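Local coordinates for fructooligosaccharide ABC transporter substrate-binding protein FusA (Streptococcus pneumoniae, PDB 5G5Y) that captures short- and long-chain fructooligosaccharides, preferring tetrasaccharides and larger, and delivers them to its membrane ABC transporter for import, at residues N420-R424 with V425-Q429. Residues are numbered along the deposited sequence; the frame is centred on the assembly and turned at random.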
ATOM      1  N   ASN A 420     -10.337 -13.686   4.518  1.00 11.58           N
ATOM      2  CA  ASN A 420      -8.997 -13.509   4.022  1.00 12.23           C
ATOM      3  C   ASN A 420      -8.916 -12.606   2.832  1.00 11.58           C
ATOM      4  O   ASN A 420      -9.868 -12.452   2.074  1.00 11.23           O
ATOM      5  CB  ASN A 420      -8.384 -14.869   3.662  1.00 13.02           C
ATOM      6  CG  ASN A 420      -8.033 -15.681   4.921  1.00 15.30           C
ATOM      7  OD1 ASN A 420      -7.280 -15.222   5.777  1.00 18.89           O
ATOM      8  ND2 ASN A 420      -8.633 -16.800   5.064  1.00 16.30           N
ATOM      9  N   ASN A 421      -7.733 -12.033   2.674  1.00 12.28           N
ATOM     10  CA  ASN A 421      -7.301 -11.439   1.376  1.00 11.98           C
ATOM     11  C   ASN A 421      -6.154 -12.309   0.816  1.00 12.17           C
ATOM     12  O   ASN A 421      -5.892 -13.395   1.347  1.00 12.16           O
ATOM     13  CB  ASN A 421      -6.955  -9.947   1.503  1.00 12.36           C
ATOM     14  CG  ASN A 421      -5.762  -9.679   2.394  1.00 13.32           C
ATOM     15  OD1 ASN A 421      -5.170 -10.608   2.924  1.00 13.84           O
ATOM     16  ND2 ASN A 421      -5.387  -8.409   2.541  1.00 14.16           N
ATOM     17  N   TYR A 422      -5.550 -11.882  -0.294  1.00 11.70           N
ATOM     18  CA  TYR A 422      -4.523 -12.696  -0.974  1.00 12.65           C
ATOM     19  C   TYR A 422      -3.150 -12.340  -0.385  1.00 13.99           C
ATOM     20  O   TYR A 422      -2.769 -11.149  -0.415  1.00 14.68           O
ATOM     21  CB  TYR A 422      -4.502 -12.450  -2.504  1.00 12.77           C
ATOM     22  CG  TYR A 422      -3.647 -13.535  -3.156  1.00 13.03           C
ATOM     23  CD1 TYR A 422      -4.175 -14.782  -3.405  1.00 13.07           C
ATOM     24  CD2 TYR A 422      -2.292 -13.336  -3.421  1.00 14.24           C
ATOM     25  CE1 TYR A 422      -3.384 -15.799  -3.935  1.00 14.01           C
ATOM     26  CE2 TYR A 422      -1.487 -14.362  -3.930  1.00 14.92           C
ATOM     27  CZ  TYR A 422      -2.035 -15.586  -4.171  1.00 14.50           C
ATOM     28  OH  TYR A 422      -1.238 -16.584  -4.718  1.00 16.12           O
ATOM     29  N   PRO A 423      -2.401 -13.337   0.119  1.00 15.14           N
ATOM     30  CA  PRO A 423      -1.163 -13.036   0.821  1.00 16.58           C
ATOM     31  C   PRO A 423       0.011 -12.719  -0.131  1.00 20.28           C
ATOM     32  O   PRO A 423       0.068 -13.223  -1.253  1.00 21.48           O
ATOM     33  CB  PRO A 423      -0.898 -14.305   1.616  1.00 16.77           C
ATOM     34  CG  PRO A 423      -1.497 -15.383   0.793  1.00 16.48           C
ATOM     35  CD  PRO A 423      -2.695 -14.787   0.123  1.00 15.40           C
ATOM     36  N   ARG A 424       0.942 -11.924   0.355  1.00 21.92           N
ATOM     37  CA  ARG A 424       2.121 -11.485  -0.421  1.00 24.65           C
ATOM     38  C   ARG A 424       3.185 -12.600  -0.552  1.00 22.11           C
ATOM     39  O   ARG A 424       4.304 -12.392  -0.134  1.00 20.59           O
ATOM     40  CB  ARG A 424       2.780 -10.285   0.313  1.00 27.29           C
ATOM     41  CG  ARG A 424       2.003  -8.987   0.341  1.00 31.45           C
ATOM     42  CD  ARG A 424       1.582  -8.667  -1.070  1.00 34.96           C
ATOM     43  NE  ARG A 424       1.223  -7.276  -1.265  1.00 42.33           N
ATOM     44  CZ  ARG A 424       0.331  -6.848  -2.163  1.00 40.75           C
ATOM     45  NH1 ARG A 424      -0.325  -7.685  -2.959  1.00 35.96           N
ATOM     46  NH2 ARG A 424       0.086  -5.553  -2.258  1.00 43.49           N
ATOM     47  N   VAL A 425       2.831 -13.739  -1.141  1.00 20.72           N
ATOM     48  CA  VAL A 425       3.691 -14.916  -1.150  1.00 20.90           C
ATOM     49  C   VAL A 425       4.923 -14.671  -2.007  1.00 19.61           C
ATOM     50  O   VAL A 425       4.869 -13.886  -2.915  1.00 18.04           O
ATOM     51  CB  VAL A 425       2.950 -16.173  -1.659  1.00 24.21           C
ATOM     52  CG1 VAL A 425       1.985 -16.653  -0.591  1.00 27.83           C
ATOM     53  CG2 VAL A 425       2.240 -15.904  -2.992  1.00 25.18           C
ATOM     54  N   PHE A 426       6.007 -15.375  -1.701  1.00 19.05           N
ATOM     55  CA  PHE A 426       7.230 -15.406  -2.462  1.00 18.74           C
ATOM     56  C   PHE A 426       7.209 -16.597  -3.453  1.00 18.31           C
ATOM     57  O   PHE A 426       7.303 -17.736  -3.051  1.00 18.41           O
ATOM     58  CB  PHE A 426       8.403 -15.594  -1.459  1.00 19.83           C
ATOM     59  CG  PHE A 426       9.748 -15.206  -1.969  1.00 20.32           C
ATOM     60  CD1 PHE A 426      10.026 -15.004  -3.303  1.00 22.30           C
ATOM     61  CD2 PHE A 426      10.800 -15.063  -1.044  1.00 21.99           C
ATOM     62  CE1 PHE A 426      11.301 -14.621  -3.722  1.00 24.96           C
ATOM     63  CE2 PHE A 426      12.064 -14.693  -1.455  1.00 21.92           C
ATOM     64  CZ  PHE A 426      12.325 -14.471  -2.781  1.00 22.80           C
ATOM     65  N   MET A 427       7.113 -16.324  -4.742  1.00 17.90           N
ATOM     66  CA  MET A 427       6.947 -17.357  -5.751  1.00 17.87           C
ATOM     67  C   MET A 427       8.310 -17.773  -6.349  1.00 19.02           C
ATOM     68  O   MET A 427       9.305 -17.054  -6.258  1.00 19.22           O
ATOM     69  CB  MET A 427       6.027 -16.859  -6.883  1.00 17.25           C
ATOM     70  CG  MET A 427       4.583 -16.607  -6.460  1.00 17.48           C
ATOM     71  SD  MET A 427       3.533 -16.261  -7.883  1.00 18.89           S
ATOM     72  CE  MET A 427       1.921 -16.011  -7.129  1.00 24.01           C
ATOM     73  N   THR A 428       8.327 -18.925  -6.996  1.00 19.10           N
ATOM     74  CA  THR A 428       9.509 -19.316  -7.755  1.00 19.78           C
ATOM     75  C   THR A 428       9.763 -18.371  -8.908  1.00 22.10           C
ATOM     76  O   THR A 428       8.852 -17.643  -9.388  1.00 19.08           O
ATOM     77  CB  THR A 428       9.394 -20.724  -8.331  1.00 19.64           C
ATOM     78  OG1 THR A 428       8.283 -20.792  -9.243  1.00 19.62           O
ATOM     79  CG2 THR A 428       9.261 -21.734  -7.236  1.00 20.83           C
ATOM     80  N   GLN A 429      10.999 -18.424  -9.419  1.00 23.66           N
ATOM     81  CA  GLN A 429      11.362 -17.581 -10.570  1.00 25.54           C
ATOM     82  C   GLN A 429      10.456 -17.878 -11.770  1.00 22.94           C
ATOM     83  O   GLN A 429       9.950 -16.966 -12.403  1.00 21.66           O
ATOM     84  CB  GLN A 429      12.866 -17.754 -10.923  1.00 32.02           C
ATOM     85  CG  GLN A 429      13.468 -16.617 -11.753  1.00 37.92           C
ATOM     86  CD  GLN A 429      14.899 -16.224 -11.313  1.00 46.74           C
ATOM     87  OE1 GLN A 429      15.713 -17.068 -10.910  1.00 43.07           O
ATOM     88  NE2 GLN A 429      15.190 -14.922 -11.361  1.00 49.21           N
TER
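Tyr-422 and Met-427 reach the same side of the turn through their first torsions: the tyrosine carries CG opposite its own backbone N (chi1 -168°), whereas Met-427 sets CG opposite its carbonyl carbon (chi1 -66°) and then runs straight out to CE. The OH of Tyr-422 thus comes to 4.0 Å from CE of Met-427, the two side chains crossing at roughly a right angle. Val-425 fills the angle between them. Its CG2 branch lies 3.9 Å from the same Tyr-422 OH. That methyl meets the tyrosine ring obliquely, with Val-425 CG2 4.1 Å from Tyr-422 CE2. The other branch, CG1 of Val-425, packs 4.0 Å from CG of Pro-423, valine and proline side by side and pointing the same way. Pro-423 also lines one face of the tyrosine, its CD 3.6 Å above the Tyr-422 ring plane and displaced toward the rim. The phenol OH, flanked by the methyls of Val-425 and Met-427, is satisfied by a hydrogen bond to the carbonyl O of Lys-482 in helix 475-492, whose Tyr-485 touches both Tyr-422 and Met-427. Next to this apolar cluster the backbone folds tightly at Arg-424, where the N-H of Val-425 makes a weak, bent hydrogen bond of 2.8 Å to the carbonyl O of Pro-423. The carbonyl O of Arg-424 accepts a bond from NH1 of Arg-307. The chain then passes to Thr-428, whose OG1 takes the backbone N of Asp-431 and so N-caps helix 429-455. Tight three-residue closure around Arg-424 defines an inverse gamma turn, here within the loop that links helix 399-412 to helix 429-455 and lies against the C-terminal helix of this solute-binding protein.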